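Local coordinates for protein ATP-dependent Clp protease proteolytic subunit (Listeria monocytogenes, PDB 4JCQ) that probably cleaves peptide bonds in misfolded and other proteins as the serine peptidase subunit of an ATP-dependent protease assembled from rings of seven, at residues H[60-71]-H[91-99]; H[114-122]-H[136-147]. All coordinates share one frame; numbering follows the deposited sequence.

In the fold
From the N terminus the chain passes through strand 53-59 into 60-71, runs down helix 64-76, adds strands 81-86 and 88-90 and returns in 91-99, where contact 1 closes a loop of 19 residues by laying the two helices side by side. Strands 105-108 and 111-114 follow. Contact 2 then closes a shorter loop, of 13 intervening residues that are partly unmodelled (123-130), by bringing helix 133-151 back over 114-122. The two contacts follow in series, neither nested nor crossed, and their centres lie about 10 Å apart. A salt bridge between D68 and R142 joins them, tying helix 64-76 to helix 133-151, and both reach a second subunit.

Contact 1: residues H[60-71]-H[91-99]; sequences QGGHVEAGDTIH and SAGITIYLA
I70 and I96 meet in the apolar part of this contact, their side chains crossing obliquely where helix 64-71 runs beside helix 92-97. The segment axes approach to 8.4 Å at an angle of 11°, so the helices are nearly parallel. CG2 of I70 meets CG2 of I96 at 3.7 Å, and the two CD1 methyls, one from each isoleucine, lie 3.8 Å apart. One turn earlier, G67 presents bare backbone to I96: its O is 3.7 Å from I96 CG1. I70 also packs on L34, A35 and V38 of helix 32-48, within a buried layer.

At the C-terminal end, H71 has CG anti to its own N (chi1 171°), a torsion that swings the ring out to T95 and A99. T95 O meets the ring edge in its plane, 3.1 Å from H71 CD2, while A99 CB sits obliquely to the ring. Also in the ring plane, a water bridges H71 NE2 and L98 O.

At the other end the backbones themselves are tight: G61, with no side chain between, brings its CA to 3.7 Å from G93 N, and A92 CB rests on the G61-G62 backbone. Looser is the polar rim at Q60, G62 and S91, bridged by water without a direct hydrogen bond. One water accepts from G62 N at 2.8 Å and from A92 N at 3.1 Å; a second donates to Q60 O and to S91 OG. S91 OG is also hydrogen-bonded to H116 O, unlike the serine-to-imidazole bond of a working triad and in line with an inactive one. The converging amides of G62 and A92, beside the predicted nucleophile S91, are consistent with the oxyanion hole of a ClpP serine peptidase.

Contact 2: residues H[114-122]-H[136-147]; sequences MIHQPAGGV and IIRMRERINRLI
Q117 and A119 press against I143, R140 and I136 where the loop following strand 111-114 lies along helix 133-151, the long helix that in the ClpP fold belongs to the handle between rings. The loop carries H116, predicted to be in the active site.

Van der Waals packing runs along the helix. The bent Q117 chain lays CG on I143 CG2 at 3.8 Å, and its amide end meets I147 from the opposite direction, NE2 to CD1 at 3.7 Å. I115 CD1 touches I147 CG2 more distantly. At the other end, the apolar pair is A119 CB with I136 CG2 at 4.2 Å, and the sulfur of M139 comes over the glycine turn, SD to G121 CA at 4.1 Å. M139 and I143 also pack on V64, which links this layer to helix 64-76.

Charge and polarity are handled by R140. Bends at chi2 (56°) and chi3 (61°) fold its guanidinium back to the loop, where P118 C and A119 N lie at its edge, in plane. NH1 stands 2.7 Å from Q117 O, but the angle is too poor for a hydrogen bond; the firm partner is D163, salt-bridged to NH2.

Hydrogen bonds hold the loop in shape and join it to the helix through solvent. Q117 NE2 donates to S91 O and weakly to I115 O, at an angle of 130°, which holds the Q117 amide between its own loop and the backbone of S91. A single water spans the segments, donating to A119 O at 2.8 Å and to I136 O at 2.7 Å.

Contact 1: residues H[60-71]-H[91-99]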
loop_
_atom_site.group_PDB
_atom_site.type_symbol
_atom_site.label_atom_id
_atom_site.label_comp_id
_atom_site.label_asym_id
_atom_site.label_seq_id
_atom_site.Cartn_x
_atom_site.Cartn_y
_atom_site.Cartn_z
ATOM N N GLN H 60 -11.416 6.536 23.148
ATOM C CA GLN H 60 -11.842 5.609 24.187
ATOM C C GLN H 60 -10.676 5.210 25.101
ATOM O O GLN H 60 -10.873 4.531 26.110
ATOM C CB GLN H 60 -12.465 4.358 23.540
ATOM C CG GLN H 60 -11.512 3.524 22.674
ATOM C CD GLN H 60 -11.437 3.958 21.211
ATOM O OE1 GLN H 60 -11.500 5.149 20.878
ATOM N NE2 GLN H 60 -11.284 2.976 20.322
ATOM N N GLY H 61 -9.468 5.635 24.737
ATOM C CA GLY H 61 -8.256 5.272 25.468
ATOM C C GLY H 61 -7.424 4.257 24.708
ATOM O O GLY H 61 -7.512 4.158 23.482
ATOM N N GLY H 62 -6.614 3.500 25.442
ATOM C CA GLY H 62 -5.753 2.484 24.848
ATOM C C GLY H 62 -4.628 2.073 25.778
ATOM O O GLY H 62 -4.874 1.604 26.890
ATOM N N HIS H 63 -3.393 2.261 25.322
ATOM C CA HIS H 63 -2.206 1.827 26.060
ATOM C C HIS H 63 -1.664 2.928 26.927
ATOM O O HIS H 63 -1.408 4.037 26.447
ATOM C CB HIS H 63 -1.134 1.335 25.090
ATOM C CG HIS H 63 -1.542 0.114 24.298
ATOM N ND1 HIS H 63 -2.363 0.181 23.232
ATOM C CD2 HIS H 63 -1.202 -1.229 24.445
ATOM C CE1 HIS H 63 -2.545 -1.053 22.726
ATOM N NE2 HIS H 63 -1.834 -1.916 23.469
ATOM N N VAL H 64 -1.478 2.623 28.211
ATOM C CA VAL H 64 -1.053 3.609 29.214
ATOM C C VAL H 64 0.247 4.340 28.846
ATOM O O VAL H 64 0.327 5.564 28.967
ATOM C CB VAL H 64 -0.982 2.992 30.642
ATOM C CG1 VAL H 64 -0.057 1.779 30.686
ATOM C CG2 VAL H 64 -0.570 4.033 31.678
ATOM N N GLU H 65 1.246 3.592 28.377
ATOM C CA GLU H 65 2.562 4.156 28.065
ATOM C C GLU H 65 2.521 5.127 26.880
ATOM O O GLU H 65 3.280 6.099 26.837
ATOM C CB GLU H 65 3.603 3.045 27.841
ATOM C CG GLU H 65 3.461 2.249 26.546
ATOM C CD GLU H 65 2.380 1.177 26.587
ATOM O OE1 GLU H 65 1.774 0.944 27.657
ATOM O OE2 GLU H 65 2.136 0.557 25.531
ATOM N N ALA H 66 1.631 4.855 25.929
ATOM C CA ALA H 66 1.406 5.745 24.796
ATOM C C ALA H 66 0.702 7.023 25.244
ATOM O O ALA H 66 1.021 8.112 24.769
ATOM C CB ALA H 66 0.597 5.039 23.721
ATOM N N GLY H 67 -0.257 6.878 26.158
ATOM C CA GLY H 67 -0.950 8.019 26.754
ATOM C C GLY H 67 -0.008 8.897 27.559
ATOM O O GLY H 67 -0.104 10.126 27.510
ATOM N N ASP H 68 0.904 8.259 28.293
ATOM C CA ASP H 68 1.919 8.960 29.083
ATOM C C ASP H 68 2.838 9.814 28.211
ATOM O O ASP H 68 3.149 10.955 28.559
ATOM C CB ASP H 68 2.745 7.962 29.904
ATOM C CG ASP H 68 1.975 7.384 31.082
ATOM O OD1 ASP H 68 2.321 6.270 31.529
ATOM O OD2 ASP H 68 1.025 8.039 31.567
ATOM N N THR H 69 3.263 9.254 27.079
ATOM C CA THR H 69 4.120 9.964 26.129
ATOM C C THR H 69 3.431 11.203 25.556
ATOM O O THR H 69 4.011 12.289 25.557
ATOM C CB THR H 69 4.617 9.031 24.998
ATOM O OG1 THR H 69 5.551 8.090 25.539
ATOM C CG2 THR H 69 5.317 9.818 23.893
ATOM N N ILE H 70 2.194 11.041 25.087
ATOM C CA ILE H 70 1.438 12.162 24.518
ATOM C C ILE H 70 1.181 13.246 25.573
ATOM O O ILE H 70 1.372 14.433 25.302
ATOM C CB ILE H 70 0.120 11.702 23.856
ATOM C CG1 ILE H 70 0.417 10.743 22.697
ATOM C CG2 ILE H 70 -0.675 12.900 23.350
ATOM C CD1 ILE H 70 -0.776 9.937 22.227
ATOM N N HIS H 71 0.765 12.825 26.766
ATOM C CA HIS H 71 0.587 13.735 27.906
ATOM C C HIS H 71 1.826 14.557 28.151
ATOM O O HIS H 71 1.756 15.788 28.226
ATOM C CB HIS H 71 0.208 12.948 29.161
ATOM C CG HIS H 71 0.216 13.771 30.434
ATOM N ND1 HIS H 71 1.349 14.067 31.100
ATOM C CD2 HIS H 71 -0.826 14.346 31.160
ATOM C CE1 HIS H 71 1.052 14.803 32.188
ATOM N NE2 HIS H 71 -0.280 14.972 32.225
ATOM N N SER H 91 -10.375 7.176 29.793
ATOM C CA SER H 91 -9.193 6.414 30.205
ATOM C C SER H 91 -7.879 7.102 29.819
ATOM O O SER H 91 -7.614 8.213 30.278
ATOM C CB SER H 91 -9.276 4.975 29.678
ATOM O OG SER H 91 -10.501 4.373 30.077
ATOM N N ALA H 92 -7.065 6.458 28.982
ATOM C CA ALA H 92 -5.809 7.065 28.519
ATOM C C ALA H 92 -6.059 8.373 27.764
ATOM O O ALA H 92 -5.212 9.267 27.760
ATOM C CB ALA H 92 -5.019 6.090 27.658
ATOM N N GLY H 93 -7.227 8.473 27.127
ATOM C CA GLY H 93 -7.658 9.708 26.472
ATOM C C GLY H 93 -7.874 10.851 27.453
ATOM O O GLY H 93 -7.597 12.010 27.136
ATOM N N ILE H 94 -8.378 10.521 28.643
ATOM C CA ILE H 94 -8.548 11.492 29.733
ATOM C C ILE H 94 -7.198 12.012 30.231
ATOM O O ILE H 94 -7.038 13.210 30.490
ATOM C CB ILE H 94 -9.382 10.890 30.896
ATOM C CG1 ILE H 94 -10.883 11.013 30.602
ATOM C CG2 ILE H 94 -9.038 11.529 32.240
ATOM C CD1 ILE H 94 -11.467 12.402 30.790
ATOM N N THR H 95 -6.231 11.106 30.348
ATOM C CA THR H 95 -4.877 11.454 30.775
ATOM C C THR H 95 -4.257 12.476 29.816
ATOM O O THR H 95 -3.660 13.464 30.251
ATOM C CB THR H 95 -3.998 10.192 30.895
ATOM O OG1 THR H 95 -4.622 9.272 31.799
ATOM C CG2 THR H 95 -2.603 10.536 31.420
ATOM N N ILE H 96 -4.424 12.238 28.517
ATOM C CA ILE H 96 -3.962 13.162 27.479
ATOM C C ILE H 96 -4.689 14.505 27.574
ATOM O O ILE H 96 -4.056 15.560 27.576
ATOM C CB ILE H 96 -4.144 12.558 26.068
ATOM C CG1 ILE H 96 -3.174 11.389 25.865
ATOM C CG2 ILE H 96 -3.943 13.618 24.988
ATOM C CD1 ILE H 96 -3.546 10.465 24.725
ATOM N N TYR H 97 -6.016 14.449 27.662
ATOM C CA TYR H 97 -6.858 15.641 27.771
ATOM C C TYR H 97 -6.419 16.547 28.923
ATOM O O TYR H 97 -6.349 17.771 28.773
ATOM C CB TYR H 97 -8.330 15.228 27.933
ATOM C CG TYR H 97 -9.307 16.382 27.957
ATOM C CD1 TYR H 97 -9.863 16.876 26.777
ATOM C CD2 TYR H 97 -9.680 16.976 29.163
ATOM C CE1 TYR H 97 -10.761 17.936 26.797
ATOM C CE2 TYR H 97 -10.575 18.036 29.194
ATOM C CZ TYR H 97 -11.109 18.512 28.013
ATOM O OH TYR H 97 -11.995 19.563 28.051
ATOM N N LEU H 98 -6.098 15.930 30.059
ATOM C CA LEU H 98 -5.732 16.658 31.269
ATOM C C LEU H 98 -4.300 17.206 31.276
ATOM O O LEU H 98 -3.886 17.837 32.251
ATOM C CB LEU H 98 -5.987 15.791 32.511
ATOM C CG LEU H 98 -7.447 15.468 32.854
ATOM C CD1 LEU H 98 -7.516 14.499 34.022
ATOM C CD2 LEU H 98 -8.257 16.723 33.151
ATOM N N ALA H 99 -3.554 16.975 30.195
ATOM C CA ALA H 99 -2.209 17.545 30.045
ATOM C C ALA H 99 -2.243 19.064 29.867
ATOM O O ALA H 99 -1.305 19.761 30.250
ATOM C CB ALA H 99 -1.474 16.895 28.881
HETATM O O HOH W 1 -12.135 3.207 28.345
HETATM O O HOH W 2 -6.884 3.443 28.187
HETATM O O HOH W 3 -1.693 16.799 33.731
#

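Contact 2: residues H[114-122]-H[136-147]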
loop_
_atom_site.group_PDB
_atom_site.type_symbol
_atom_site.label_atom_id
_atom_site.label_comp_id
_atom_site.label_asym_id
_atom_site.label_seq_id
_atom_site.Cartn_x
_atom_site.Cartn_y
_atom_site.Cartn_z
ATOM N N MET H 114 -15.103 9.693 30.753
ATOM C CA MET H 114 -14.955 8.632 31.754
ATOM C C MET H 114 -13.508 8.527 32.218
ATOM O O MET H 114 -12.611 8.321 31.407
ATOM C CB MET H 114 -15.440 7.286 31.204
ATOM C CG MET H 114 -15.379 6.149 32.219
ATOM S SD MET H 114 -16.081 4.605 31.620
ATOM C CE MET H 114 -14.862 4.100 30.407
ATOM N N ILE H 115 -13.280 8.663 33.523
ATOM C CA ILE H 115 -11.909 8.636 34.041
ATOM C C ILE H 115 -11.417 7.243 34.449
ATOM O O ILE H 115 -10.272 7.098 34.878
ATOM C CB ILE H 115 -11.664 9.661 35.178
ATOM C CG1 ILE H 115 -12.357 9.237 36.478
ATOM C CG2 ILE H 115 -12.063 11.066 34.741
ATOM C CD1 ILE H 115 -11.762 9.892 37.707
ATOM N N HIS H 116 -12.274 6.232 34.301
ATOM C CA HIS H 116 -11.885 4.838 34.540
ATOM C C HIS H 116 -10.566 4.524 33.903
ATOM O O HIS H 116 -10.343 4.854 32.738
ATOM C CB HIS H 116 -12.936 3.878 33.994
ATOM C CG HIS H 116 -12.530 2.423 34.076
ATOM N ND1 HIS H 116 -12.047 1.743 33.018
ATOM C CD2 HIS H 116 -12.536 1.531 35.147
ATOM C CE1 HIS H 116 -11.767 0.478 33.387
ATOM N NE2 HIS H 116 -12.068 0.349 34.690
ATOM N N GLN H 117 -9.681 3.888 34.662
ATOM C CA GLN H 117 -8.392 3.459 34.136
ATOM C C GLN H 117 -8.286 1.942 34.233
ATOM O O GLN H 117 -8.596 1.370 35.278
ATOM C CB GLN H 117 -7.234 4.131 34.887
ATOM C CG GLN H 117 -7.275 5.659 34.915
ATOM C CD GLN H 117 -7.131 6.304 33.542
ATOM O OE1 GLN H 117 -6.417 5.806 32.676
ATOM N NE2 GLN H 117 -7.806 7.433 33.347
ATOM N N PRO H 118 -7.863 1.281 33.138
ATOM C CA PRO H 118 -7.677 -0.173 33.155
ATOM C C PRO H 118 -6.574 -0.568 34.132
ATOM O O PRO H 118 -5.523 0.073 34.167
ATOM C CB PRO H 118 -7.266 -0.496 31.714
ATOM C CG PRO H 118 -6.733 0.787 31.166
ATOM C CD PRO H 118 -7.544 1.862 31.822
ATOM N N ALA H 119 -6.826 -1.606 34.926
ATOM C CA ALA H 119 -5.886 -2.039 35.960
ATOM C C ALA H 119 -4.536 -2.463 35.375
ATOM O O ALA H 119 -3.481 -2.059 35.870
ATOM C CB ALA H 119 -6.491 -3.159 36.792
ATOM N N GLY H 120 -4.577 -3.266 34.314
ATOM C CA GLY H 120 -3.361 -3.703 33.631
ATOM C C GLY H 120 -2.768 -2.628 32.735
ATOM O O GLY H 120 -1.621 -2.740 32.297
ATOM N N GLY H 121 -3.554 -1.586 32.467
ATOM C CA GLY H 121 -3.149 -0.496 31.580
ATOM C C GLY H 121 -3.405 -0.796 30.114
ATOM O O GLY H 121 -2.951 -0.052 29.240
ATOM N N VAL H 122 -4.148 -1.879 29.864
ATOM C CA VAL H 122 -4.420 -2.439 28.521
ATOM C C VAL H 122 -3.641 -1.803 27.367
ATOM O O VAL H 122 -3.495 -2.404 26.300
ATOM C CB VAL H 122 -5.937 -2.477 28.183
ATOM C CG1 VAL H 122 -6.709 -3.276 29.225
ATOM C CG2 VAL H 122 -6.513 -1.074 28.033
ATOM N N ILE H 136 0.787 -2.666 39.312
ATOM C CA ILE H 136 -0.588 -2.216 39.079
ATOM C C ILE H 136 -0.955 -1.111 40.073
ATOM O O ILE H 136 -1.528 -0.089 39.689
ATOM C CB ILE H 136 -1.601 -3.386 39.163
ATOM C CG1 ILE H 136 -1.420 -4.333 37.973
ATOM C CG2 ILE H 136 -3.037 -2.869 39.215
ATOM C CD1 ILE H 136 -2.187 -5.638 38.084
ATOM N N ILE H 137 -0.603 -1.322 41.342
ATOM C CA ILE H 137 -0.849 -0.345 42.406
ATOM C C ILE H 137 -0.080 0.955 42.160
ATOM O O ILE H 137 -0.654 2.041 42.243
ATOM C CB ILE H 137 -0.522 -0.932 43.805
ATOM C CG1 ILE H 137 -1.439 -2.123 44.129
ATOM C CG2 ILE H 137 -0.605 0.133 44.896
ATOM C CD1 ILE H 137 -2.925 -1.842 44.000
ATOM N N ARG H 138 1.209 0.832 41.844
ATOM C CA ARG H 138 2.064 1.986 41.548
ATOM C C ARG H 138 1.537 2.810 40.377
ATOM O O ARG H 138 1.469 4.036 40.458
ATOM C CB ARG H 138 3.493 1.533 41.253
ATOM C CG ARG H 138 4.364 1.357 42.479
ATOM C CD ARG H 138 5.807 1.139 42.066
ATOM N NE ARG H 138 6.736 1.477 43.138
ATOM C CZ ARG H 138 8.057 1.530 43.001
ATOM N NH1 ARG H 138 8.624 1.262 41.830
ATOM N NH2 ARG H 138 8.814 1.850 44.041
ATOM N N MET H 139 1.173 2.122 39.295
ATOM C CA MET H 139 0.599 2.751 38.104
ATOM C C MET H 139 -0.670 3.519 38.456
ATOM O O MET H 139 -0.826 4.677 38.067
ATOM C CB MET H 139 0.291 1.690 37.041
ATOM C CG MET H 139 -0.228 2.232 35.718
ATOM S SD MET H 139 -0.843 0.940 34.612
ATOM C CE MET H 139 0.669 0.087 34.173
ATOM N N ARG H 140 -1.561 2.869 39.203
ATOM C CA ARG H 140 -2.820 3.480 39.623
ATOM C C ARG H 140 -2.603 4.724 40.480
ATOM O O ARG H 140 -3.248 5.749 40.257
ATOM C CB ARG H 140 -3.705 2.460 40.355
ATOM C CG ARG H 140 -5.069 2.993 40.784
ATOM C CD ARG H 140 -5.868 3.559 39.611
ATOM N NE ARG H 140 -6.148 2.547 38.593
ATOM C CZ ARG H 140 -7.187 1.716 38.619
ATOM N NH1 ARG H 140 -7.342 0.828 37.648
ATOM N NH2 ARG H 140 -8.067 1.767 39.611
ATOM N N GLU H 141 -1.690 4.632 41.448
ATOM C CA GLU H 141 -1.353 5.765 42.313
ATOM C C GLU H 141 -0.823 6.955 41.508
ATOM O O GLU H 141 -1.218 8.097 41.750
ATOM C CB GLU H 141 -0.344 5.350 43.389
ATOM C CG GLU H 141 -0.922 4.438 44.464
ATOM C CD GLU H 141 0.116 3.929 45.452
ATOM O OE1 GLU H 141 -0.265 3.166 46.363
ATOM O OE2 GLU H 141 1.308 4.286 45.323
ATOM N N ARG H 142 0.054 6.675 40.546
ATOM C CA ARG H 142 0.627 7.706 39.676
ATOM C C ARG H 142 -0.453 8.425 38.861
ATOM O O ARG H 142 -0.497 9.654 38.827
ATOM C CB ARG H 142 1.690 7.097 38.750
ATOM C CG ARG H 142 2.366 8.094 37.817
ATOM C CD ARG H 142 3.408 7.434 36.922
ATOM N NE ARG H 142 2.849 6.372 36.079
ATOM C CZ ARG H 142 2.247 6.566 34.906
ATOM N NH1 ARG H 142 1.776 5.532 34.223
ATOM N NH2 ARG H 142 2.109 7.788 34.410
ATOM N N ILE H 143 -1.327 7.652 38.219
ATOM C CA ILE H 143 -2.393 8.219 37.394
ATOM C C ILE H 143 -3.443 8.943 38.247
ATOM O O ILE H 143 -3.937 10.004 37.851
ATOM C CB ILE H 143 -3.037 7.154 36.475
ATOM C CG1 ILE H 143 -1.975 6.563 35.537
ATOM C CG2 ILE H 143 -4.172 7.759 35.654
ATOM C CD1 ILE H 143 -2.367 5.252 34.887
ATOM N N ASN H 144 -3.761 8.381 39.415
ATOM C CA ASN H 144 -4.679 9.023 40.362
ATOM C C ASN H 144 -4.205 10.413 40.786
ATOM O O ASN H 144 -4.996 11.356 40.817
ATOM C CB ASN H 144 -4.907 8.149 41.605
ATOM C CG ASN H 144 -5.856 6.988 41.350
ATOM O OD1 ASN H 144 -6.574 6.956 40.349
ATOM N ND2 ASN H 144 -5.862 6.025 42.266
ATOM N N ARG H 145 -2.915 10.529 41.109
ATOM C CA ARG H 145 -2.315 11.811 41.491
ATOM C C ARG H 145 -2.335 12.806 40.332
ATOM O O ARG H 145 -2.616 13.988 40.524
ATOM C CB ARG H 145 -0.883 11.617 42.001
ATOM C CG ARG H 145 -0.792 10.997 43.386
ATOM C CD ARG H 145 0.632 11.026 43.918
ATOM N NE ARG H 145 0.732 10.391 45.233
ATOM C CZ ARG H 145 1.115 9.132 45.440
ATOM N NH1 ARG H 145 1.447 8.349 44.419
ATOM N NH2 ARG H 145 1.168 8.654 46.675
ATOM N N LEU H 146 -2.039 12.315 39.130
ATOM C CA LEU H 146 -2.086 13.128 37.916
ATOM C C LEU H 146 -3.479 13.735 37.710
ATOM O O LEU H 146 -3.615 14.944 37.521
ATOM C CB LEU H 146 -1.672 12.287 36.700
ATOM C CG LEU H 146 -1.388 12.961 35.353
ATOM C CD1 LEU H 146 -0.438 12.105 34.531
ATOM C CD2 LEU H 146 -2.667 13.233 34.570
ATOM N N ILE H 147 -4.508 12.894 37.763
ATOM C CA ILE H 147 -5.885 13.341 37.544
ATOM C C ILE H 147 -6.372 14.256 38.678
ATOM O O ILE H 147 -7.051 15.250 38.425
ATOM C CB ILE H 147 -6.848 12.147 37.312
ATOM C CG1 ILE H 147 -6.441 11.373 36.049
ATOM C CG2 ILE H 147 -8.292 12.619 37.192
ATOM C CD1 ILE H 147 -7.162 10.052 35.854
HETATM O O HOH W 4 -2.816 0.284 37.294
#